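Local coordinates for protein esterase (uncultured bacterium FLS12, PDB 4RGY) that hydrolyses esters as a low-temperature-active alkaline esterase, probably by the serine-hydrolase chemistry of the alpha/beta-hydrolase fold, at residues P44-H50 / D119-L125; S19-P25 / G73-P79; S150-D154 / L218-R224; L208-C212 / L234-E240; D12-L16 / G92-W96. Residues are numbered along the deposited sequence.

Interaction 1. Residues P44-H50 / D119-L125; sequences PTLFLLH and DTFVAGL
This is a parallel pairing of two strands in the middle of the alpha/beta-hydrolase sheet, 45-49 beside 120-125, their axes 4.5 Å apart at closest and crossing at -19°. Both run extended and in register, Thr45 opposite Thr120 through Leu49 opposite Gly124. Thr45, Phe47 and Leu49 each use N and O, the alternating parallel pattern: Thr45 N to Asp119 O (2.9 Å), Phe121 N to Thr45 O (3.0 Å), Phe47 N to Phe121 O (2.9 Å), Ala123 N to Phe47 O (3.0 Å) and Leu49 N to Ala123 O (2.8 Å). The last bond, Leu125 N to Leu49 O, is weak at 3.5 Å, where 120-125 enters the probable nucleophile elbow, which includes Gly124. On one face Leu46 (t, p) sets CD1 4.0 Å from Ala123 CB; on the other Leu49 (m, t) sets CD1 3.8 Å from Val122 CG2. A CB on Gly124 would clash with Leu49 CB. Phe47 and Leu49 pack against helix 95-110, Leu46 and Leu48 against helix 247-260, while strand 75-79 bonds the other edge of 45-49.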
# COMPACT_ATOMS: atom_id res chain seq x y z
N PRO A 44 10.58 -11.23 19.47
CA PRO A 44 11.46 -10.10 19.78
C PRO A 44 11.31 -9.06 18.67
O PRO A 44 11.08 -9.42 17.50
CB PRO A 44 12.85 -10.74 19.74
CG PRO A 44 12.61 -12.18 20.07
CD PRO A 44 11.30 -12.51 19.43
N THR A 45 11.40 -7.79 19.04
CA THR A 45 11.06 -6.72 18.11
C THR A 45 12.13 -5.65 18.06
O THR A 45 12.58 -5.14 19.09
CB THR A 45 9.71 -6.09 18.47
OG1 THR A 45 8.69 -7.10 18.38
CG2 THR A 45 9.35 -4.95 17.51
N LEU A 46 12.53 -5.31 16.84
CA LEU A 46 13.39 -4.15 16.61
C LEU A 46 12.55 -2.98 16.11
O LEU A 46 11.88 -3.08 15.08
CB LEU A 46 14.47 -4.49 15.59
CG LEU A 46 15.30 -3.33 15.03
CD1 LEU A 46 16.19 -2.74 16.11
CD2 LEU A 46 16.14 -3.79 13.83
N PHE A 47 12.58 -1.88 16.86
CA PHE A 47 11.98 -0.63 16.41
C PHE A 47 13.05 0.10 15.62
O PHE A 47 14.12 0.40 16.16
CB PHE A 47 11.48 0.18 17.60
CG PHE A 47 10.32 -0.47 18.30
CD1 PHE A 47 10.53 -1.47 19.25
CD2 PHE A 47 9.02 -0.11 17.98
CE1 PHE A 47 9.44 -2.10 19.87
CE2 PHE A 47 7.93 -0.73 18.60
CZ PHE A 47 8.14 -1.72 19.54
N LEU A 48 12.78 0.36 14.35
CA LEU A 48 13.79 0.82 13.40
C LEU A 48 13.37 2.18 12.87
O LEU A 48 12.38 2.31 12.14
CB LEU A 48 13.95 -0.21 12.28
CG LEU A 48 15.06 0.02 11.24
CD1 LEU A 48 16.44 0.15 11.88
CD2 LEU A 48 15.05 -1.12 10.23
N LEU A 49 14.12 3.20 13.30
CA LEU A 49 13.71 4.59 13.16
C LEU A 49 14.33 5.30 11.96
O LEU A 49 15.51 5.11 11.64
CB LEU A 49 14.05 5.34 14.44
CG LEU A 49 13.58 4.65 15.71
CD1 LEU A 49 13.93 5.50 16.93
CD2 LEU A 49 12.09 4.34 15.66
N HIS A 50 13.52 6.12 11.30
CA HIS A 50 13.96 6.83 10.08
C HIS A 50 14.74 8.10 10.37
O HIS A 50 14.80 8.58 11.50
CB HIS A 50 12.78 7.12 9.15
CG HIS A 50 11.78 8.10 9.68
ND1 HIS A 50 12.07 9.44 9.87
CD2 HIS A 50 10.49 7.94 10.05
CE1 HIS A 50 10.99 10.06 10.32
NE2 HIS A 50 10.02 9.17 10.45
N ASP A 119 13.74 -8.72 24.97
CA ASP A 119 13.33 -8.97 23.59
C ASP A 119 12.98 -7.69 22.83
O ASP A 119 12.28 -7.74 21.82
CB ASP A 119 12.13 -9.92 23.57
CG ASP A 119 12.44 -11.29 24.13
OD1 ASP A 119 13.55 -11.80 23.89
OD2 ASP A 119 11.57 -11.86 24.82
N THR A 120 13.47 -6.56 23.31
CA THR A 120 13.11 -5.26 22.72
C THR A 120 14.36 -4.46 22.37
O THR A 120 15.22 -4.22 23.22
CB THR A 120 12.22 -4.44 23.67
OG1 THR A 120 11.05 -5.20 24.00
CG2 THR A 120 11.81 -3.13 23.02
N PHE A 121 14.46 -4.02 21.11
CA PHE A 121 15.65 -3.31 20.63
C PHE A 121 15.23 -2.09 19.82
O PHE A 121 14.13 -2.04 19.28
CB PHE A 121 16.53 -4.22 19.77
CG PHE A 121 16.52 -5.66 20.19
CD1 PHE A 121 17.29 -6.09 21.26
CD2 PHE A 121 15.74 -6.59 19.52
CE1 PHE A 121 17.29 -7.42 21.65
CE2 PHE A 121 15.73 -7.92 19.91
CZ PHE A 121 16.51 -8.34 20.97
N VAL A 122 16.11 -1.10 19.75
CA VAL A 122 15.84 0.08 18.93
C VAL A 122 17.11 0.51 18.19
O VAL A 122 18.21 0.42 18.74
CB VAL A 122 15.23 1.24 19.76
CG1 VAL A 122 16.21 1.73 20.83
CG2 VAL A 122 14.79 2.38 18.85
N ALA A 123 16.95 0.96 16.95
CA ALA A 123 18.06 1.44 16.13
C ALA A 123 17.54 2.49 15.16
O ALA A 123 16.36 2.48 14.79
CB ALA A 123 18.72 0.30 15.37
N GLY A 124 18.41 3.39 14.72
CA GLY A 124 17.98 4.38 13.75
C GLY A 124 19.16 5.08 13.13
O GLY A 124 20.26 5.07 13.69
N LEU A 125 18.93 5.69 11.96
CA LEU A 125 19.94 6.52 11.32
C LEU A 125 19.61 8.00 11.51
O LEU A 125 18.44 8.37 11.69
CB LEU A 125 20.12 6.15 9.84
CG LEU A 125 19.11 6.54 8.74
CD1 LEU A 125 17.67 6.19 9.11
CD2 LEU A 125 19.23 8.01 8.31

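Interaction 2. Residues S19-P25 / G73-P79; sequences SMTVILP and GLAVVMP
Ile23, with chi1 p and chi2 t, lays CG1 3.5 Å from Val76 CB and 4.1 Å from Met78 CE, all on one face of an antiparallel pair in the sheet of the alpha/beta-hydrolase fold. Strands 19-25 and 75-79 approach to 4.7 Å with their directions 165° apart. Two hydrogen-bonded pairs fix the register: Thr21 N to Met78 O (2.9 Å) and Met78 N to Thr21 O (2.8 Å), then Ile23 N to Val76 O and Val76 N to Ile23 O (2.9 Å each). Between them Val22 and Val77 form a non-hydrogen-bonded pair, CA atoms 4.6 Å apart and CG2 to CG2 4.1 Å, on the face where Met20 SD lies 3.9 Å from Val77 CG1. Helix 95-110 packs on that face through Val77. Beyond the bonded pairs, Pro25 CG rests 3.7 Å from Leu74 N, and Gly73 turns with positive phi. Thr21 OG1 bonds outward to Gln6 and His56. Across this pairing, therefore, main-chain polarity is met by main chain, and the side chains contribute apolar packing.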
# COMPACT_ATOMS: atom_id res chain seq x y z
N SER A 19 0.86 6.19 9.57
CA SER A 19 1.20 4.90 9.01
C SER A 19 2.48 4.34 9.60
O SER A 19 3.32 5.10 10.06
CB SER A 19 1.37 5.01 7.50
OG SER A 19 0.19 5.49 6.90
N MET A 20 2.61 3.02 9.58
CA MET A 20 3.89 2.38 9.86
C MET A 20 4.03 1.14 8.99
O MET A 20 3.05 0.62 8.45
CB MET A 20 4.00 1.98 11.34
CG MET A 20 3.02 0.91 11.76
SD MET A 20 3.29 0.50 13.50
CE MET A 20 1.77 -0.37 13.87
N THR A 21 5.27 0.67 8.83
CA THR A 21 5.54 -0.57 8.12
C THR A 21 6.03 -1.58 9.14
O THR A 21 6.88 -1.26 9.97
CB THR A 21 6.65 -0.37 7.09
OG1 THR A 21 6.27 0.69 6.19
CG2 THR A 21 6.91 -1.64 6.31
N VAL A 22 5.48 -2.79 9.10
CA VAL A 22 5.88 -3.84 10.03
C VAL A 22 6.24 -5.09 9.24
O VAL A 22 5.53 -5.48 8.31
CB VAL A 22 4.75 -4.16 11.04
CG1 VAL A 22 5.06 -5.40 11.85
CG2 VAL A 22 4.50 -2.96 11.96
N ILE A 23 7.35 -5.73 9.61
CA ILE A 23 7.62 -7.06 9.07
C ILE A 23 7.64 -8.08 10.19
O ILE A 23 8.22 -7.84 11.25
CB ILE A 23 8.89 -7.12 8.21
CG1 ILE A 23 10.06 -6.45 8.90
CG2 ILE A 23 8.65 -6.44 6.86
CD1 ILE A 23 11.34 -6.51 8.07
N LEU A 24 6.95 -9.20 9.95
CA LEU A 24 6.75 -10.25 10.95
C LEU A 24 7.25 -11.55 10.38
O LEU A 24 7.00 -11.85 9.21
CB LEU A 24 5.26 -10.46 11.21
CG LEU A 24 4.42 -9.77 12.26
CD1 LEU A 24 3.07 -10.50 12.36
CD2 LEU A 24 5.13 -9.75 13.61
N PRO A 25 7.93 -12.36 11.20
CA PRO A 25 8.20 -13.73 10.76
C PRO A 25 6.89 -14.50 10.60
O PRO A 25 5.98 -14.32 11.40
CB PRO A 25 9.02 -14.31 11.91
CG PRO A 25 9.56 -13.10 12.66
CD PRO A 25 8.50 -12.07 12.53
N GLY A 73 14.04 -14.65 13.46
CA GLY A 73 12.88 -14.72 14.33
C GLY A 73 12.61 -13.37 14.98
O GLY A 73 12.19 -13.29 16.14
N LEU A 74 12.85 -12.31 14.20
CA LEU A 74 12.83 -10.94 14.68
C LEU A 74 11.81 -10.13 13.90
O LEU A 74 11.85 -10.10 12.67
CB LEU A 74 14.21 -10.30 14.49
CG LEU A 74 14.41 -8.83 14.88
CD1 LEU A 74 14.27 -8.70 16.37
CD2 LEU A 74 15.77 -8.35 14.41
N ALA A 75 10.89 -9.49 14.61
CA ALA A 75 9.95 -8.56 13.98
C ALA A 75 10.59 -7.18 13.89
O ALA A 75 11.45 -6.83 14.71
CB ALA A 75 8.66 -8.50 14.76
N VAL A 76 10.21 -6.40 12.88
CA VAL A 76 10.72 -5.04 12.76
C VAL A 76 9.55 -4.07 12.60
O VAL A 76 8.66 -4.28 11.77
CB VAL A 76 11.68 -4.90 11.57
CG1 VAL A 76 12.31 -3.52 11.57
CG2 VAL A 76 12.78 -5.95 11.63
N VAL A 77 9.57 -3.00 13.39
CA VAL A 77 8.52 -1.98 13.35
C VAL A 77 9.14 -0.66 12.93
O VAL A 77 10.05 -0.17 13.60
CB VAL A 77 7.84 -1.82 14.74
CG1 VAL A 77 6.84 -0.65 14.73
CG2 VAL A 77 7.12 -3.12 15.14
N MET A 78 8.64 -0.10 11.83
CA MET A 78 9.20 1.10 11.22
C MET A 78 8.12 2.17 11.16
O MET A 78 7.28 2.19 10.26
CB MET A 78 9.72 0.77 9.82
CG MET A 78 10.99 -0.08 9.85
SD MET A 78 11.25 -1.10 8.39
CE MET A 78 10.00 -2.38 8.61
N PRO A 79 8.13 3.09 12.13
CA PRO A 79 7.09 4.11 12.19
C PRO A 79 7.53 5.43 11.58
O PRO A 79 8.66 5.53 11.11
CB PRO A 79 6.92 4.30 13.68
CG PRO A 79 8.32 4.12 14.23
CD PRO A 79 8.98 3.08 13.34

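Interaction 3. Residues S150-D154 / L218-R224; sequences SGALD and LYEDNVR
One arginine joins two acids here: Arg224 NH2 lies 2.8 Å from Asp154 OD2 and 2.6 Å from Asp221 OD1, while its NH1 also reaches Asp154 OD2 at 3.2 Å. Asp154 OD1 hydrogen-bonds Thr156. This salt-bridge network pins the irregular loop 150-154, which follows strand 145-149, to the first turns of helix 219-232, with Leu218 at the N-cap position. Asn222 (chi1 -86°) does the second fastening: its ND2 donates to Gly151 O and to Leu218 O, both at 2.9 Å, and water 1 lies 2.7 Å from Asn222 OD1, accepting from Gly151 N (2.9 Å). Ala152 centres an inverse gamma turn, and Leu153 (m, t) brings CD1 3.5 Å from Asn222 OD1. Leu218 CD1 packs 3.6 Å from Ser150 O and 4.2 Å from Ala152 CB; the Leu218 side chain also touches His245 of the probable Ser-His-Asp triad. Water 2 links Asp154 N (3.2 Å) to Asp221 OD2 (2.7 Å). With Asp154 OD2 and Asp221 OD1 only 4.5 Å apart, the shared guanidinium offsets the repulsion between the like charges.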
# COMPACT_ATOMS: atom_id res chain seq x y z
N SER A 150 25.16 6.88 12.07
CA SER A 150 25.36 8.24 11.57
C SER A 150 24.40 9.20 12.25
O SER A 150 23.69 9.97 11.59
CB SER A 150 25.16 8.27 10.06
OG SER A 150 25.91 7.24 9.44
N GLY A 151 24.39 9.17 13.58
CA GLY A 151 23.38 9.88 14.34
C GLY A 151 23.63 11.37 14.48
O GLY A 151 24.78 11.82 14.49
N ALA A 152 22.55 12.13 14.58
CA ALA A 152 22.62 13.55 14.92
C ALA A 152 22.67 13.64 16.44
O ALA A 152 21.68 13.95 17.10
CB ALA A 152 21.41 14.29 14.36
N LEU A 153 23.83 13.32 17.00
CA LEU A 153 23.92 13.04 18.43
C LEU A 153 24.15 14.26 19.32
O LEU A 153 24.10 14.14 20.54
CB LEU A 153 24.97 11.97 18.72
CG LEU A 153 24.73 10.64 17.99
CD1 LEU A 153 25.67 9.54 18.47
CD2 LEU A 153 23.28 10.21 18.14
N ASP A 154 24.38 15.42 18.71
CA ASP A 154 24.48 16.68 19.44
C ASP A 154 23.42 17.64 18.91
O ASP A 154 23.57 18.20 17.82
CB ASP A 154 25.88 17.29 19.30
CG ASP A 154 26.09 18.47 20.24
OD1 ASP A 154 25.12 18.92 20.88
OD2 ASP A 154 27.24 18.94 20.34
N LEU A 218 28.01 14.73 9.89
CA LEU A 218 27.81 14.53 11.32
C LEU A 218 28.98 13.81 12.00
O LEU A 218 28.90 13.48 13.18
CB LEU A 218 26.52 13.73 11.56
CG LEU A 218 25.23 14.47 11.20
CD1 LEU A 218 24.03 13.52 11.21
CD2 LEU A 218 25.02 15.64 12.15
N TYR A 219 30.06 13.58 11.26
CA TYR A 219 31.17 12.81 11.82
C TYR A 219 31.77 13.47 13.06
O TYR A 219 32.00 12.79 14.07
CB TYR A 219 32.26 12.57 10.77
CG TYR A 219 33.44 11.79 11.32
CD1 TYR A 219 33.29 10.47 11.73
CD2 TYR A 219 34.69 12.38 11.46
CE1 TYR A 219 34.35 9.75 12.24
CE2 TYR A 219 35.76 11.66 11.96
CZ TYR A 219 35.58 10.35 12.35
OH TYR A 219 36.63 9.62 12.86
N GLU A 220 32.03 14.77 13.00
CA GLU A 220 32.64 15.47 14.13
C GLU A 220 31.78 15.38 15.38
O GLU A 220 32.30 15.12 16.47
CB GLU A 220 32.94 16.93 13.77
CG GLU A 220 34.08 17.10 12.77
CD GLU A 220 33.79 16.48 11.40
OE1 GLU A 220 32.62 16.53 10.95
OE2 GLU A 220 34.72 15.91 10.79
N ASP A 221 30.47 15.56 15.23
CA ASP A 221 29.54 15.41 16.35
C ASP A 221 29.61 14.00 16.91
O ASP A 221 29.54 13.79 18.13
CB ASP A 221 28.09 15.68 15.92
CG ASP A 221 27.79 17.15 15.72
OD1 ASP A 221 28.61 18.00 16.11
OD2 ASP A 221 26.71 17.46 15.16
N ASN A 222 29.72 13.01 16.02
CA ASN A 222 29.85 11.64 16.47
C ASN A 222 31.13 11.36 17.24
O ASN A 222 31.11 10.67 18.26
CB ASN A 222 29.68 10.66 15.30
CG ASN A 222 28.22 10.32 15.06
OD1 ASN A 222 27.70 9.38 15.65
ND2 ASN A 222 27.55 11.11 14.22
N VAL A 223 32.24 11.91 16.76
CA VAL A 223 33.50 11.74 17.47
C VAL A 223 33.42 12.39 18.86
O VAL A 223 33.88 11.82 19.85
CB VAL A 223 34.68 12.32 16.65
CG1 VAL A 223 35.95 12.40 17.51
CG2 VAL A 223 34.92 11.47 15.41
N ARG A 224 32.80 13.56 18.93
CA ARG A 224 32.65 14.22 20.23
C ARG A 224 31.78 13.41 21.19
O ARG A 224 32.10 13.29 22.38
CB ARG A 224 32.15 15.66 20.06
CG ARG A 224 33.26 16.58 19.53
CD ARG A 224 32.86 18.06 19.53
NE ARG A 224 31.65 18.29 18.75
CZ ARG A 224 30.45 18.44 19.29
NH1 ARG A 224 30.33 18.39 20.61
NH2 ARG A 224 29.39 18.62 18.53
O HOH W 1 25.94 7.38 15.30
O HOH W 2 24.29 16.30 15.67

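Interaction 4. Residues L208-C212 / L234-E240; sequences LYQCC and LDFMYEE
Strands 208-212 and 236-240 run parallel, 15° apart in direction and 4.6 Å between axes at closest, as the two strands of a right-handed beta-alpha-beta crossover through helix 219-232; 236-241 is the outermost strand of the alpha/beta-hydrolase sheet within the chain. Tyr209 pairs with Met237, Gln210 with Tyr238 and Cys211 with Glu239. The bonds are Met237 N to Leu208 O (2.9 Å), Gln210 N to Met237 O (2.9 Å), Glu239 N to Gln210 O (3.0 Å) and Cys212 N to Glu239 O (3.2 Å). At the N-terminal end of the pair, water 3 accepts from Leu208 N (3.0 Å) and lies 2.8 Å from Asp235 O. Leu208 makes a CH-pi contact, its CB 3.5 Å from the Phe236 ring centroid, and its CD1 lies 4.1 Å from Leu234 CG. Phe236, Gln210 and Tyr238 face helix 219-232, where Arg226 makes a cation-pi contact with Tyr238. On the face of Tyr209, Met237 and Glu239 lies helix 247-260; its Arg256 forms a salt bridge with Glu239. Tyr209 (chi1 t) lays CD2 3.7 Å from Met237 CG, and its OH donates to Glu239 OE1 at 2.7 Å.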
# COMPACT_ATOMS: atom_id res chain seq x y z
N LEU A 208 24.86 -0.80 23.83
CA LEU A 208 24.85 0.47 23.10
C LEU A 208 25.80 0.44 21.92
O LEU A 208 26.93 -0.02 22.04
CB LEU A 208 25.21 1.63 24.03
CG LEU A 208 24.20 1.85 25.16
CD1 LEU A 208 24.79 2.70 26.27
CD2 LEU A 208 22.90 2.48 24.66
N TYR A 209 25.33 0.93 20.77
CA TYR A 209 26.09 0.89 19.53
C TYR A 209 26.07 2.26 18.89
O TYR A 209 25.03 2.93 18.85
CB TYR A 209 25.49 -0.17 18.57
CG TYR A 209 26.15 -0.26 17.21
CD1 TYR A 209 25.86 0.66 16.21
CD2 TYR A 209 27.05 -1.28 16.92
CE1 TYR A 209 26.47 0.59 14.97
CE2 TYR A 209 27.66 -1.37 15.67
CZ TYR A 209 27.36 -0.43 14.71
OH TYR A 209 27.96 -0.49 13.46
N GLN A 210 27.21 2.65 18.35
CA GLN A 210 27.33 3.89 17.60
C GLN A 210 28.24 3.69 16.41
O GLN A 210 29.35 3.19 16.56
CB GLN A 210 27.92 4.99 18.49
CG GLN A 210 28.21 6.28 17.75
CD GLN A 210 29.05 7.28 18.55
OE1 GLN A 210 29.58 6.96 19.61
NE2 GLN A 210 29.16 8.49 18.03
N CYS A 211 27.79 4.08 15.21
CA CYS A 211 28.70 4.13 14.07
C CYS A 211 28.52 5.40 13.26
O CYS A 211 27.49 6.07 13.35
CB CYS A 211 28.55 2.88 13.18
SG CYS A 211 27.07 2.87 12.10
N CYS A 212 29.50 5.71 12.43
CA CYS A 212 29.39 6.84 11.51
C CYS A 212 30.39 6.72 10.37
O CYS A 212 31.52 6.26 10.58
CB CYS A 212 29.59 8.17 12.25
SG CYS A 212 29.12 9.62 11.29
N LEU A 234 31.15 4.51 29.85
CA LEU A 234 29.91 3.92 29.33
C LEU A 234 30.22 3.04 28.12
O LEU A 234 30.70 3.55 27.10
CB LEU A 234 28.94 5.06 28.97
CG LEU A 234 27.50 4.76 28.57
CD1 LEU A 234 26.85 3.92 29.64
CD2 LEU A 234 26.75 6.06 28.37
N ASP A 235 29.93 1.74 28.23
CA ASP A 235 30.32 0.73 27.23
C ASP A 235 29.53 0.80 25.92
O ASP A 235 28.36 0.41 25.86
CB ASP A 235 30.19 -0.68 27.84
CG ASP A 235 30.82 -1.78 26.96
OD1 ASP A 235 31.42 -1.48 25.91
OD2 ASP A 235 30.73 -2.97 27.35
N PHE A 236 30.19 1.30 24.88
CA PHE A 236 29.64 1.36 23.52
C PHE A 236 30.49 0.52 22.58
O PHE A 236 31.72 0.49 22.68
CB PHE A 236 29.68 2.79 22.98
CG PHE A 236 28.44 3.60 23.23
CD1 PHE A 236 28.21 4.18 24.46
CD2 PHE A 236 27.53 3.83 22.19
CE1 PHE A 236 27.09 4.95 24.69
CE2 PHE A 236 26.39 4.60 22.41
CZ PHE A 236 26.18 5.17 23.66
N MET A 237 29.83 -0.15 21.64
CA MET A 237 30.51 -0.61 20.46
C MET A 237 30.53 0.57 19.51
O MET A 237 29.46 1.07 19.13
CB MET A 237 29.78 -1.80 19.83
CG MET A 237 30.26 -2.15 18.43
SD MET A 237 31.97 -2.71 18.38
CE MET A 237 31.90 -4.09 19.52
N TYR A 238 31.72 1.06 19.18
CA TYR A 238 31.87 2.17 18.24
C TYR A 238 32.54 1.68 16.97
O TYR A 238 33.58 1.01 17.03
CB TYR A 238 32.70 3.32 18.84
CG TYR A 238 32.94 4.42 17.82
CD1 TYR A 238 31.99 5.42 17.61
CD2 TYR A 238 34.10 4.45 17.04
CE1 TYR A 238 32.18 6.41 16.67
CE2 TYR A 238 34.30 5.44 16.08
CZ TYR A 238 33.33 6.42 15.90
OH TYR A 238 33.50 7.43 14.97
N GLU A 239 31.99 2.03 15.81
CA GLU A 239 32.58 1.66 14.53
C GLU A 239 32.57 2.84 13.60
O GLU A 239 31.63 3.63 13.59
CB GLU A 239 31.79 0.50 13.90
CG GLU A 239 31.70 -0.75 14.74
CD GLU A 239 31.21 -1.96 13.97
OE1 GLU A 239 30.30 -1.84 13.12
OE2 GLU A 239 31.74 -3.06 14.22
N GLU A 240 33.62 2.96 12.79
CA GLU A 240 33.67 3.99 11.77
C GLU A 240 34.41 3.41 10.57
O GLU A 240 35.20 2.47 10.72
CB GLU A 240 34.36 5.25 12.28
CG GLU A 240 35.85 5.07 12.54
CD GLU A 240 36.53 6.36 12.97
OE1 GLU A 240 35.88 7.21 13.61
OE2 GLU A 240 37.73 6.52 12.67
O HOH W 3 27.44 -2.01 24.86

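Interaction 5. Residues D12-L16 / G92-W96; sequences DVLGL and GLQYW
Leu14, Leu93 and Gln94 carry most of this apolar contact between the turn linking strands 2-11 and 16-25 and the start of helix 95-110. Leu14 (m, t) buries 83 Å²: its CD2 sits 3.8 Å from Leu93 CB and 3.8 Å from Gln94 O, and lies over one face of the Tyr95 ring in a CH-pi contact, 4.0 Å from the centroid and 16° off the normal. Leu93 (m, t) points back at the turn, CD1 3.8 Å from Leu14 O and 4.4 Å from Leu16 CD2; the closest CA atoms are those of Leu14 and Leu93, 5.8 Å apart. Gln94, the N-cap residue and the centre of an inverse gamma turn, meets Val13, whose CG1 is 3.4 Å from Gln94 O and 3.8 Å from Gln94 CB. Water 4 bridges the backbones, donating to Val13 O and accepting from Gln94 N, each at 2.8 Å. Residues 12-14 have helical backbone angles; Gly15, with positive phi, and Leu16 then form a G1 bulge opposite Ser11. Further along helix 95-110, Phe98 packs on Val13 and Leu14, and Glu102 accepts a hydrogen bond from Asp12 N, while Arg83 of a neighbouring subunit bonds to Gly15 O beside the start of strand 16-25.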
# COMPACT_ATOMS: atom_id res chain seq x y z
N ASP A 12 -3.85 8.53 18.92
CA ASP A 12 -4.52 9.39 19.89
C ASP A 12 -3.57 10.46 20.45
O ASP A 12 -3.97 11.60 20.67
CB ASP A 12 -5.09 8.54 21.03
CG ASP A 12 -6.37 7.84 20.64
OD1 ASP A 12 -7.34 8.54 20.27
OD2 ASP A 12 -6.41 6.59 20.68
N VAL A 13 -2.31 10.10 20.65
CA VAL A 13 -1.33 11.05 21.16
C VAL A 13 -1.09 12.19 20.17
O VAL A 13 -1.01 13.35 20.58
CB VAL A 13 -0.01 10.35 21.50
CG1 VAL A 13 1.12 11.36 21.69
CG2 VAL A 13 -0.19 9.48 22.75
N LEU A 14 -0.98 11.86 18.89
CA LEU A 14 -0.74 12.87 17.86
C LEU A 14 -2.04 13.52 17.40
O LEU A 14 -2.02 14.61 16.82
CB LEU A 14 -0.02 12.26 16.66
CG LEU A 14 1.35 11.62 16.90
CD1 LEU A 14 1.89 10.99 15.62
CD2 LEU A 14 2.31 12.68 17.43
N GLY A 15 -3.16 12.85 17.64
CA GLY A 15 -4.44 13.30 17.10
C GLY A 15 -4.38 13.22 15.58
O GLY A 15 -4.81 14.14 14.88
N LEU A 16 -3.85 12.11 15.06
CA LEU A 16 -3.56 12.05 13.63
C LEU A 16 -3.56 10.63 13.09
O LEU A 16 -2.96 9.72 13.69
CB LEU A 16 -2.20 12.70 13.35
CG LEU A 16 -1.73 12.81 11.90
CD1 LEU A 16 -2.65 13.70 11.09
CD2 LEU A 16 -0.31 13.38 11.87
N GLY A 92 4.31 21.98 18.16
CA GLY A 92 4.01 20.86 17.30
C GLY A 92 3.35 19.75 18.09
O GLY A 92 2.72 19.98 19.12
N LEU A 93 3.50 18.53 17.58
CA LEU A 93 2.82 17.40 18.19
C LEU A 93 3.74 16.63 19.11
O LEU A 93 4.97 16.83 19.13
CB LEU A 93 2.26 16.48 17.11
CG LEU A 93 1.36 17.17 16.09
CD1 LEU A 93 0.88 16.19 15.01
CD2 LEU A 93 0.17 17.83 16.78
N GLN A 94 3.14 15.72 19.87
CA GLN A 94 3.85 15.01 20.93
C GLN A 94 4.51 13.74 20.42
O GLN A 94 4.11 12.63 20.78
CB GLN A 94 2.88 14.71 22.08
CG GLN A 94 2.30 15.97 22.72
CD GLN A 94 3.32 16.74 23.55
OE1 GLN A 94 3.98 17.66 23.06
NE2 GLN A 94 3.44 16.37 24.82
N TYR A 95 5.55 13.91 19.60
CA TYR A 95 6.19 12.76 18.96
C TYR A 95 7.04 11.88 19.88
O TYR A 95 7.23 10.71 19.59
CB TYR A 95 7.02 13.22 17.76
CG TYR A 95 6.19 13.71 16.59
CD1 TYR A 95 5.70 12.82 15.64
CD2 TYR A 95 5.92 15.06 16.43
CE1 TYR A 95 4.95 13.28 14.56
CE2 TYR A 95 5.19 15.52 15.37
CZ TYR A 95 4.72 14.63 14.44
OH TYR A 95 3.99 15.11 13.38
N TRP A 96 7.54 12.44 20.98
CA TRP A 96 8.24 11.62 21.98
C TRP A 96 7.28 10.72 22.75
O TRP A 96 7.55 9.53 22.93
CB TRP A 96 9.00 12.50 22.96
CG TRP A 96 9.50 11.74 24.17
CD1 TRP A 96 9.05 11.86 25.45
CD2 TRP A 96 10.55 10.75 24.21
NE1 TRP A 96 9.75 11.02 26.29
CE2 TRP A 96 10.67 10.33 25.56
CE3 TRP A 96 11.39 10.17 23.24
CZ2 TRP A 96 11.61 9.37 25.96
CZ3 TRP A 96 12.32 9.23 23.65
CH2 TRP A 96 12.42 8.83 25.00
O HOH W 4 0.32 15.67 19.89

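In the fold
From the N terminus, the turn 12-16 opens interaction 5, which closes only at 92-96, where helix 95-110 begins; interaction 2 is nested inside this loop. Interaction 1 opens at 44-50, between the two strands of interaction 2, and closes at 119-125, so it crosses both interactions 2 and 5. Interactions 1 and 2 share a sheet, with strands 45-49 and 75-79 bonded side by side. The C-terminal half follows in series: interactions 3 and 4 cross, since 208-212 precedes 218-224 and 234-240 follows it, and they touch through Tyr219 to Glu240 and Ser150 to Cys211. They tie the far end of the sheet to helix 219-232, with interactions 4 and 5 about 31 Å apart between centres.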